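Long-range contacts in Galactose/lactose metabolism regulatory protein GAL80 (Saccharomyces cerevisiae, PDB 3BTV), which represses the galactose and lactose metabolic genes of yeast by binding the activator GAL4 and blocking its transcriptional activation when no inducing sugar is present: residues T149-Q154 / P403-A408; Q134-Y139 / D407-H412; I93-Q98 / K120-E125; S226-R231 / F392-F397. The protein carries 1 engineered substitution. One frame throughout, in Å; residues are numbered along the deposited sequence.

Interaction 1 (T149-Q154 / P403-A408); sequences TIISLQ and PTLMDA
With chi1 at 73°, Thr149 sets OG1 in the crowded position between its backbone N and carbonyl carbon, while Ile151 turns CG1 anti to its own N (chi1 -172°); both branches thereby reach the start of helix 405-424. The place is the last strand of the parallel Rossmann sheet, 148-152, which receives a helix N-terminus from far along the chain. Thr149 OG1 accepts from Leu405 N at 2.8 Å and 162°, so a buried hydroxyl satisfies an amide of the first helical turn. Its CB and CG2 lie against Leu405 CD2, the two side chains crossing at about a right angle. An alanine at Thr149 has neither OG1 nor CG2, and this loss of acceptor and methyl would probably weaken the hold of the strand on the first helical turn.

Ile151 N donates to Pro403 O at 3.0 Å, coming from above the carbonyl plane, and thus ties the outermost strand to the loop. Its branches are apolar wedges: CG2 rests 3.6 Å from Pro403 CB, and CG1 meets Ala408 CB, where a methyl group lets strand and helix come close. Thr404 and Asp407 form a capping box, in which Thr404 N gives its hydrogen to the anti lone pair of Asp407 OD2. Thr404 OG1, at the N-cap, also accepts from Met406 N at 3.0 Å and bonds to Val393 O.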
# COMPACT_ATOMS: atom_id res chain seq x y z
N THR B 149 -34.91 6.76 2.41
CA THR B 149 -34.01 6.83 1.27
C THR B 149 -33.14 5.58 1.14
O THR B 149 -32.82 4.92 2.12
CB THR B 149 -33.10 8.07 1.33
OG1 THR B 149 -32.10 7.89 2.35
CG2 THR B 149 -33.91 9.34 1.63
N ILE B 150 -32.77 5.27 -0.10
CA ILE B 150 -31.85 4.18 -0.39
C ILE B 150 -30.75 4.70 -1.31
O ILE B 150 -31.03 5.44 -2.25
CB ILE B 150 -32.57 2.99 -1.06
CG1 ILE B 150 -33.82 2.59 -0.27
CG2 ILE B 150 -31.64 1.79 -1.23
CD1 ILE B 150 -35.16 2.88 -0.97
N ILE B 151 -29.51 4.32 -1.04
CA ILE B 151 -28.42 4.60 -1.97
C ILE B 151 -27.94 3.26 -2.55
O ILE B 151 -27.87 2.27 -1.83
CB ILE B 151 -27.22 5.32 -1.30
CG1 ILE B 151 -26.19 5.78 -2.34
CG2 ILE B 151 -26.54 4.44 -0.25
CD1 ILE B 151 -26.64 7.01 -3.16
N SER B 152 -27.63 3.25 -3.84
CA SER B 152 -27.14 2.03 -4.49
C SER B 152 -25.68 1.71 -4.16
O SER B 152 -24.81 1.75 -5.04
CB SER B 152 -27.33 2.12 -6.00
OG SER B 152 -27.16 0.85 -6.59
N LEU B 153 -25.40 1.40 -2.90
CA LEU B 153 -24.09 0.85 -2.53
C LEU B 153 -24.26 -0.68 -2.48
O LEU B 153 -24.08 -1.31 -1.44
CB LEU B 153 -23.63 1.41 -1.18
CG LEU B 153 -23.21 2.89 -1.19
CD1 LEU B 153 -22.92 3.41 0.22
CD2 LEU B 153 -21.99 3.13 -2.07
N GLN B 154 -24.61 -1.25 -3.63
CA GLN B 154 -25.05 -2.64 -3.71
C GLN B 154 -23.95 -3.63 -3.38
O GLN B 154 -24.20 -4.84 -3.30
CB GLN B 154 -25.62 -2.94 -5.10
CG GLN B 154 -24.57 -3.21 -6.15
CD GLN B 154 -23.85 -1.96 -6.59
OE1 GLN B 154 -24.45 -0.89 -6.67
NE2 GLN B 154 -22.56 -2.08 -6.86
N PRO B 403 -28.43 0.42 2.75
CA PRO B 403 -27.79 1.72 2.95
C PRO B 403 -28.70 2.83 2.44
O PRO B 403 -29.43 2.65 1.46
CB PRO B 403 -26.54 1.66 2.07
CG PRO B 403 -26.65 0.41 1.26
CD PRO B 403 -27.95 -0.25 1.53
N THR B 404 -28.64 3.98 3.10
CA THR B 404 -29.51 5.09 2.81
C THR B 404 -28.69 6.27 2.34
O THR B 404 -27.46 6.20 2.26
CB THR B 404 -30.24 5.53 4.08
OG1 THR B 404 -29.31 6.16 4.97
CG2 THR B 404 -30.84 4.33 4.78
N LEU B 405 -29.36 7.38 2.06
CA LEU B 405 -28.67 8.61 1.68
C LEU B 405 -27.73 9.12 2.79
O LEU B 405 -26.78 9.86 2.51
CB LEU B 405 -29.68 9.68 1.27
CG LEU B 405 -29.90 9.85 -0.24
CD1 LEU B 405 -29.84 8.52 -1.00
CD2 LEU B 405 -31.22 10.57 -0.51
N MET B 406 -27.99 8.73 4.03
CA MET B 406 -27.06 9.10 5.10
C MET B 406 -25.75 8.34 4.97
O MET B 406 -24.67 8.89 5.19
CB MET B 406 -27.67 8.84 6.47
CG MET B 406 -26.68 9.12 7.59
SD MET B 406 -26.05 10.81 7.50
CE MET B 406 -27.43 11.73 8.12
N ASP B 407 -25.84 7.06 4.63
CA ASP B 407 -24.64 6.27 4.35
C ASP B 407 -23.90 6.89 3.17
O ASP B 407 -22.68 6.99 3.17
CB ASP B 407 -25.01 4.82 4.08
CG ASP B 407 -25.60 4.12 5.30
OD1 ASP B 407 -24.88 3.97 6.31
OD2 ASP B 407 -26.79 3.74 5.26
N ALA B 408 -24.65 7.33 2.16
CA ALA B 408 -24.06 8.03 1.02
C ALA B 408 -23.34 9.30 1.47
O ALA B 408 -22.22 9.57 1.06
CB ALA B 408 -25.13 8.37 -0.02

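Interaction 2 (Q134-Y139 / D407-H412); sequences QAESIY and DALILH
Leu409 carries this contact, dividing its two methyl groups between neighbouring side chains of helix 132-143. Its CD1 lies 3.6 Å from Glu136 CG, touching the aliphatic part of the glutamate, and it also reaches Ala135 CB at 4.1 Å. CD2 turns to Tyr139, 3.9 Å from the ring atom CG, and meets the base of the ring. One turn further along, His412 offers a ring face to Ala135: CB sits 4.0 Å from the ring centroid and 28° off the normal, a CH-pi contact that a small alanine suits well. No hydrogen bond links the two segments, as expected of an interface made from methyls, methylenes and rings.

The torsions explain the reach. Leu409 has CG anti to its backbone N (chi1 -174°). Tyr139 likewise has CG anti to its N; each side chain thus reaches across the gap, and the two cross at about a right angle. An alanine in place of Leu409 lacks both methyls and would probably leave Ala135, Glu136 and Tyr139 less well packed.

Farther out, His412 meets the ring of Trp126, and its NE2 has a weak hydrogen bond with Ala129 N; both probably help to orient the imidazole. Tyr139 also packs on Leu405 and Met406, extending the seam toward the start of helix 405-424. The local axes approach to 9.9 Å at 163°, a nearly antiparallel helix pair in which helix 405-424 packs against a helix of the Rossmann domain.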
# COMPACT_ATOMS: atom_id res chain seq x y z
N GLN B 134 -23.49 19.63 -2.79
CA GLN B 134 -24.69 19.09 -3.43
C GLN B 134 -25.28 17.94 -2.62
O GLN B 134 -26.50 17.86 -2.45
CB GLN B 134 -24.36 18.57 -4.83
CG GLN B 134 -24.40 19.61 -5.94
CD GLN B 134 -24.42 18.99 -7.34
OE1 GLN B 134 -24.29 17.76 -7.50
NE2 GLN B 134 -24.59 19.83 -8.35
N ALA B 135 -24.42 17.04 -2.15
CA ALA B 135 -24.89 15.85 -1.43
C ALA B 135 -25.66 16.26 -0.18
O ALA B 135 -26.75 15.73 0.11
CB ALA B 135 -23.72 14.91 -1.08
N GLU B 136 -25.11 17.21 0.56
CA GLU B 136 -25.77 17.74 1.75
C GLU B 136 -27.11 18.40 1.45
O GLU B 136 -28.07 18.21 2.19
CB GLU B 136 -24.84 18.67 2.52
CG GLU B 136 -23.93 17.89 3.46
CD GLU B 136 -22.72 18.67 3.92
OE1 GLU B 136 -22.57 19.84 3.51
OE2 GLU B 136 -21.92 18.10 4.70
N SER B 137 -27.19 19.13 0.35
CA SER B 137 -28.46 19.75 -0.04
C SER B 137 -29.50 18.69 -0.33
O SER B 137 -30.66 18.82 0.08
CB SER B 137 -28.30 20.63 -1.28
OG SER B 137 -27.59 21.81 -0.97
N ILE B 138 -29.09 17.66 -1.05
CA ILE B 138 -30.00 16.58 -1.41
C ILE B 138 -30.44 15.84 -0.16
O ILE B 138 -31.63 15.53 -0.00
CB ILE B 138 -29.34 15.59 -2.39
CG1 ILE B 138 -29.06 16.28 -3.73
CG2 ILE B 138 -30.25 14.37 -2.60
CD1 ILE B 138 -28.23 15.46 -4.69
N TYR B 139 -29.50 15.54 0.73
CA TYR B 139 -29.86 14.85 1.96
C TYR B 139 -30.87 15.68 2.72
O TYR B 139 -31.95 15.20 3.07
CB TYR B 139 -28.65 14.55 2.86
CG TYR B 139 -29.10 13.78 4.09
CD1 TYR B 139 -29.37 12.41 4.01
CD2 TYR B 139 -29.31 14.42 5.30
CE1 TYR B 139 -29.81 11.70 5.11
CE2 TYR B 139 -29.76 13.72 6.42
CZ TYR B 139 -30.01 12.36 6.31
OH TYR B 139 -30.45 11.66 7.41
N ASP B 407 -25.84 7.06 4.63
CA ASP B 407 -24.64 6.27 4.35
C ASP B 407 -23.90 6.89 3.17
O ASP B 407 -22.68 6.99 3.17
CB ASP B 407 -25.01 4.82 4.08
CG ASP B 407 -25.60 4.12 5.30
OD1 ASP B 407 -24.88 3.97 6.31
OD2 ASP B 407 -26.79 3.74 5.26
N ALA B 408 -24.65 7.33 2.16
CA ALA B 408 -24.06 8.03 1.02
C ALA B 408 -23.34 9.30 1.47
O ALA B 408 -22.22 9.57 1.06
CB ALA B 408 -25.13 8.37 -0.02
N LEU B 409 -24.01 10.07 2.32
CA LEU B 409 -23.48 11.36 2.77
C LEU B 409 -22.14 11.17 3.49
O LEU B 409 -21.16 11.85 3.20
CB LEU B 409 -24.50 12.05 3.67
CG LEU B 409 -24.17 13.47 4.13
CD1 LEU B 409 -23.95 14.37 2.93
CD2 LEU B 409 -25.30 14.00 5.01
N ILE B 410 -22.10 10.22 4.41
CA ILE B 410 -20.88 9.91 5.15
C ILE B 410 -19.75 9.52 4.18
O ILE B 410 -18.60 9.94 4.34
CB ILE B 410 -21.15 8.80 6.18
CG1 ILE B 410 -22.05 9.33 7.30
CG2 ILE B 410 -19.83 8.22 6.72
CD1 ILE B 410 -22.75 8.24 8.09
N LEU B 411 -20.07 8.73 3.17
CA LEU B 411 -19.09 8.36 2.16
C LEU B 411 -18.60 9.60 1.41
O LEU B 411 -17.39 9.77 1.17
CB LEU B 411 -19.70 7.35 1.19
CG LEU B 411 -18.75 6.72 0.16
CD1 LEU B 411 -17.49 6.21 0.83
CD2 LEU B 411 -19.46 5.58 -0.59
N HIS B 412 -19.53 10.48 1.05
CA HIS B 412 -19.15 11.73 0.41
C HIS B 412 -18.18 12.54 1.28
O HIS B 412 -17.25 13.15 0.76
CB HIS B 412 -20.36 12.58 0.05
CG HIS B 412 -20.85 12.37 -1.34
ND1 HIS B 412 -20.11 12.71 -2.45
CD2 HIS B 412 -22.01 11.84 -1.81
CE1 HIS B 412 -20.79 12.40 -3.54
NE2 HIS B 412 -21.94 11.87 -3.18

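Interaction 3 (I93-Q98 / K120-E125); sequences IVIAIQ and KYLFVE
Ile95 CD1 and Leu122 CD1 meet at 3.5 Å in the apolar centre of a beta-alpha-beta unit of the Rossmann fold, where strands 92-95 and 121-125 run parallel and helix 102-112 makes the crossover. Leu122, with CG anti to its backbone N, brings CD1 against two isoleucines at once, for Ile93 CG2 is 3.9 Å from the same methyl. This face of the sheet is covered by the crossover helix, with Leu109 on Ile93 and His102 on Ile95. Beta-branched residues suit such strands because they fill space close to the backbone.

On the other face Val94 and Phe123 lie side by side and point the same way, CG2 of the valine 4.0 Å from CB of the phenylalanine. Helix 363-380 covers them through Tyr372 and Leu371.

Between the faces runs the backbone pairing. Tyr121 O takes the amide of Ile93 from above its carbonyl plane. Phe123 then bonds in both directions: its N donates to Ile93 O at 2.7 Å, and its O accepts from Ile95 N at 2.8 Å, nearly along the C=O axis (176°).

At the polar edge the strands draw apart after Ile95, and Glu125 extends alongside Ala96. Its OE2 is held by Trp34 and His39, while OE1 lies 3.7 Å from Ala96 CA.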
# COMPACT_ATOMS: atom_id res chain seq x y z
N ILE B 93 -39.62 6.08 -5.78
CA ILE B 93 -39.00 6.72 -6.93
C ILE B 93 -37.55 6.26 -7.05
O ILE B 93 -36.81 6.25 -6.07
CB ILE B 93 -39.07 8.25 -6.85
CG1 ILE B 93 -40.52 8.72 -7.07
CG2 ILE B 93 -38.16 8.89 -7.88
CD1 ILE B 93 -40.74 10.20 -6.80
N VAL B 94 -37.17 5.85 -8.26
CA VAL B 94 -35.79 5.45 -8.53
C VAL B 94 -35.17 6.41 -9.52
O VAL B 94 -35.72 6.66 -10.59
CB VAL B 94 -35.73 4.03 -9.12
CG1 VAL B 94 -34.28 3.59 -9.27
CG2 VAL B 94 -36.48 3.06 -8.24
N ILE B 95 -34.02 6.98 -9.16
CA ILE B 95 -33.28 7.85 -10.07
C ILE B 95 -32.05 7.11 -10.58
O ILE B 95 -31.11 6.85 -9.82
CB ILE B 95 -32.86 9.16 -9.40
CG1 ILE B 95 -34.02 10.14 -9.35
CG2 ILE B 95 -31.72 9.80 -10.17
CD1 ILE B 95 -35.03 9.84 -8.29
N ALA B 96 -32.05 6.75 -11.86
CA ALA B 96 -30.92 6.06 -12.46
C ALA B 96 -30.41 6.82 -13.69
O ALA B 96 -30.41 6.31 -14.81
CB ALA B 96 -31.28 4.63 -12.82
N ILE B 97 -30.00 8.06 -13.45
CA ILE B 97 -29.46 8.92 -14.49
C ILE B 97 -28.03 9.28 -14.10
O ILE B 97 -27.60 8.96 -13.00
CB ILE B 97 -30.27 10.22 -14.60
CG1 ILE B 97 -30.35 10.90 -13.24
CG2 ILE B 97 -31.67 9.94 -15.13
CD1 ILE B 97 -31.05 12.24 -13.27
N GLN B 98 -27.31 9.96 -14.99
CA GLN B 98 -25.93 10.32 -14.71
C GLN B 98 -25.83 11.20 -13.46
O GLN B 98 -26.68 12.06 -13.23
CB GLN B 98 -25.32 11.05 -15.90
CG GLN B 98 -26.07 12.31 -16.28
CD GLN B 98 -25.33 13.12 -17.33
OE1 GLN B 98 -25.67 14.27 -17.59
NE2 GLN B 98 -24.31 12.51 -17.94
N LYS B 120 -43.08 6.78 -0.35
CA LYS B 120 -42.45 6.22 0.84
C LYS B 120 -40.95 6.08 0.66
O LYS B 120 -40.20 6.07 1.64
CB LYS B 120 -43.06 4.86 1.16
CG LYS B 120 -44.55 4.87 1.40
CD LYS B 120 -44.91 5.63 2.67
CE LYS B 120 -46.42 5.66 2.90
NZ LYS B 120 -47.12 6.49 1.88
N TYR B 121 -40.51 5.96 -0.59
CA TYR B 121 -39.12 5.63 -0.85
C TYR B 121 -38.47 6.44 -1.95
O TYR B 121 -39.08 6.70 -2.99
CB TYR B 121 -38.99 4.15 -1.20
CG TYR B 121 -39.51 3.22 -0.13
CD1 TYR B 121 -40.73 2.57 -0.27
CD2 TYR B 121 -38.78 2.99 1.03
CE1 TYR B 121 -41.21 1.72 0.71
CE2 TYR B 121 -39.25 2.15 2.02
CZ TYR B 121 -40.46 1.51 1.85
OH TYR B 121 -40.92 0.67 2.84
N LEU B 122 -37.22 6.83 -1.72
CA LEU B 122 -36.41 7.44 -2.76
C LEU B 122 -35.11 6.66 -2.92
O LEU B 122 -34.32 6.52 -1.98
CB LEU B 122 -36.10 8.90 -2.45
CG LEU B 122 -35.15 9.55 -3.46
CD1 LEU B 122 -35.78 9.58 -4.85
CD2 LEU B 122 -34.75 10.95 -3.00
N PHE B 123 -34.89 6.14 -4.13
CA PHE B 123 -33.76 5.28 -4.41
C PHE B 123 -32.84 6.00 -5.39
O PHE B 123 -33.25 6.32 -6.51
CB PHE B 123 -34.28 3.99 -5.04
CG PHE B 123 -33.25 2.90 -5.18
CD1 PHE B 123 -33.64 1.61 -5.54
CD2 PHE B 123 -31.91 3.15 -4.97
CE1 PHE B 123 -32.71 0.60 -5.68
CE2 PHE B 123 -30.97 2.13 -5.10
CZ PHE B 123 -31.37 0.86 -5.46
N VAL B 124 -31.60 6.28 -4.97
CA VAL B 124 -30.63 6.97 -5.83
C VAL B 124 -29.37 6.15 -5.98
O VAL B 124 -28.95 5.48 -5.05
CB VAL B 124 -30.28 8.38 -5.28
CG1 VAL B 124 -29.34 9.12 -6.23
CG2 VAL B 124 -31.56 9.21 -5.06
N GLU B 125 -28.76 6.21 -7.16
CA GLU B 125 -27.49 5.52 -7.37
C GLU B 125 -26.31 6.30 -6.83
O GLU B 125 -26.37 7.52 -6.70
CB GLU B 125 -27.29 5.21 -8.84
CG GLU B 125 -28.21 4.11 -9.32
CD GLU B 125 -27.84 3.63 -10.70
OE1 GLU B 125 -27.66 4.50 -11.58
OE2 GLU B 125 -27.74 2.40 -10.89

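Interaction 4 (S226-R231 / F392-F397); sequences SSYFSR and FVMQGF
Ser226 ends helix 209-225 as the C-prime residue of a Schellman motif, and its positive phi (51°) turns the chain across the ring of Phe397. Its CA sits over one face of that ring, 3.7 Å from the centroid and 16° off the normal, a CH-pi contact; a small serine leaves room for so close an approach. Ser227 continues over the same face, its N 3.5 Å from Phe397 CZ, while its hydroxyl turns away to donate to Tyr228 O in the carbonyl plane and also bonds to Asn273 N. Tyr228 then brings its own ring up to the phenylalanine. Phe397 CZ stands over the centre of the tyrosine face, 3.3 Å from CE1, and the planes are inclined at 41°. The tyrosine reaches farther, tip to tip with Met394, whose CE lies 3.5 Å from Tyr228 OH; the bend at chi3 of this flexible side chain sets its methyl there. Gly396, with positive phi, turns the loop between Met394 and Phe397.

The contact joins the turn between helix 209-225 and strand 229-237 to the loop preceding helix 405-424, whose Ile410 packs on both Tyr228 and Met394.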
# COMPACT_ATOMS: atom_id res chain seq x y z
N SER B 226 -16.85 -3.27 10.12
CA SER B 226 -17.67 -2.50 11.05
C SER B 226 -16.87 -1.38 11.72
O SER B 226 -16.92 -1.23 12.94
CB SER B 226 -18.26 -3.40 12.14
OG SER B 226 -19.09 -4.41 11.58
N SER B 227 -16.12 -0.61 10.94
CA SER B 227 -15.41 0.54 11.50
C SER B 227 -15.32 1.66 10.48
O SER B 227 -15.18 1.39 9.29
CB SER B 227 -13.99 0.16 11.93
OG SER B 227 -13.34 1.28 12.53
N TYR B 228 -15.39 2.90 10.95
CA TYR B 228 -15.01 4.05 10.14
C TYR B 228 -13.53 4.37 10.35
O TYR B 228 -12.87 3.79 11.20
CB TYR B 228 -15.86 5.29 10.48
CG TYR B 228 -17.33 5.09 10.22
CD1 TYR B 228 -18.25 5.04 11.25
CD2 TYR B 228 -17.80 4.92 8.92
CE1 TYR B 228 -19.60 4.84 11.01
CE2 TYR B 228 -19.14 4.72 8.67
CZ TYR B 228 -20.04 4.68 9.71
OH TYR B 228 -21.37 4.47 9.45
N PHE B 229 -13.02 5.32 9.56
CA PHE B 229 -11.62 5.71 9.67
C PHE B 229 -11.41 6.76 10.75
O PHE B 229 -12.29 7.56 11.01
CB PHE B 229 -11.10 6.24 8.34
CG PHE B 229 -10.81 5.16 7.35
CD1 PHE B 229 -11.80 4.72 6.50
CD2 PHE B 229 -9.57 4.57 7.30
CE1 PHE B 229 -11.55 3.71 5.59
CE2 PHE B 229 -9.30 3.55 6.39
CZ PHE B 229 -10.29 3.13 5.54
N SER B 230 -10.24 6.75 11.37
CA SER B 230 -9.86 7.75 12.35
C SER B 230 -9.06 8.83 11.64
O SER B 230 -9.39 10.02 11.69
CB SER B 230 -9.04 7.10 13.47
OG SER B 230 -8.22 8.05 14.13
N ARG B 231 -8.00 8.41 10.96
CA ARG B 231 -7.11 9.34 10.26
C ARG B 231 -6.83 8.83 8.85
O ARG B 231 -6.80 7.64 8.63
CB ARG B 231 -5.79 9.48 11.03
CG ARG B 231 -5.99 10.04 12.45
CD ARG B 231 -4.67 10.29 13.19
NE ARG B 231 -4.00 11.50 12.72
CZ ARG B 231 -3.15 12.22 13.45
NH1 ARG B 231 -2.86 11.86 14.70
NH2 ARG B 231 -2.59 13.31 12.94
N PHE B 392 -35.68 4.07 8.99
CA PHE B 392 -34.44 4.17 9.74
C PHE B 392 -33.50 5.13 9.03
O PHE B 392 -33.55 5.27 7.80
CB PHE B 392 -33.78 2.79 9.90
CG PHE B 392 -33.50 2.09 8.60
CD1 PHE B 392 -34.45 1.28 8.01
CD2 PHE B 392 -32.27 2.24 7.96
CE1 PHE B 392 -34.19 0.63 6.81
CE2 PHE B 392 -32.01 1.60 6.76
CZ PHE B 392 -32.97 0.79 6.18
N VAL B 393 -32.64 5.78 9.80
CA VAL B 393 -31.76 6.82 9.29
C VAL B 393 -30.64 6.27 8.41
O VAL B 393 -30.32 6.83 7.36
CB VAL B 393 -31.12 7.64 10.44
CG1 VAL B 393 -30.18 8.70 9.88
CG2 VAL B 393 -32.20 8.29 11.28
N MET B 394 -30.04 5.17 8.83
CA MET B 394 -28.89 4.63 8.13
C MET B 394 -28.69 3.16 8.46
O MET B 394 -29.05 2.70 9.54
CB MET B 394 -27.63 5.40 8.52
CG MET B 394 -27.29 5.33 10.01
SD MET B 394 -25.94 6.45 10.46
CE MET B 394 -24.60 5.71 9.54
N GLN B 395 -28.09 2.43 7.53
CA GLN B 395 -27.81 1.03 7.78
C GLN B 395 -26.64 0.94 8.75
O GLN B 395 -26.62 0.10 9.63
CB GLN B 395 -27.48 0.29 6.49
CG GLN B 395 -27.24 -1.19 6.72
CD GLN B 395 -26.80 -1.90 5.47
OE1 GLN B 395 -26.06 -1.35 4.66
NE2 GLN B 395 -27.23 -3.15 5.31
N GLY B 396 -25.68 1.85 8.59
CA GLY B 396 -24.47 1.79 9.38
C GLY B 396 -23.74 0.49 9.12
O GLY B 396 -23.52 0.12 7.97
N PHE B 397 -23.37 -0.20 10.19
CA PHE B 397 -22.70 -1.48 10.07
C PHE B 397 -23.66 -2.66 10.25
O PHE B 397 -23.22 -3.80 10.38
CB PHE B 397 -21.58 -1.57 11.09
CG PHE B 397 -20.61 -0.45 11.01
CD1 PHE B 397 -20.17 0.01 9.77
CD2 PHE B 397 -20.13 0.15 12.15
CE1 PHE B 397 -19.27 1.05 9.69
CE2 PHE B 397 -19.22 1.20 12.08
CZ PHE B 397 -18.79 1.64 10.85

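How the interactions relate
Interactions 1, 2 and 3 are buried, whereas interaction 4 lies nearer the surface, where rings cross a turn without a hydrogen bond between the segments. Interaction 3 is regular strand pairing inside the Rossmann sheet; interaction 1 continues from it, since strand 148-152 neighbours 121-125 and Ile150 N probably bonds to Leu122 O. Interactions 1 and 2 both hold helix 405-424, the first by polar contacts and packing at its N-terminus, the second by apolar packing along its side, and they share Asp407 and Ala408. Asp407 also connects them to interaction 4 through probable bonds to Gln395 N and Gly396 N. Interactions 3 and 4 stand apart, centres about 22 Å from each other.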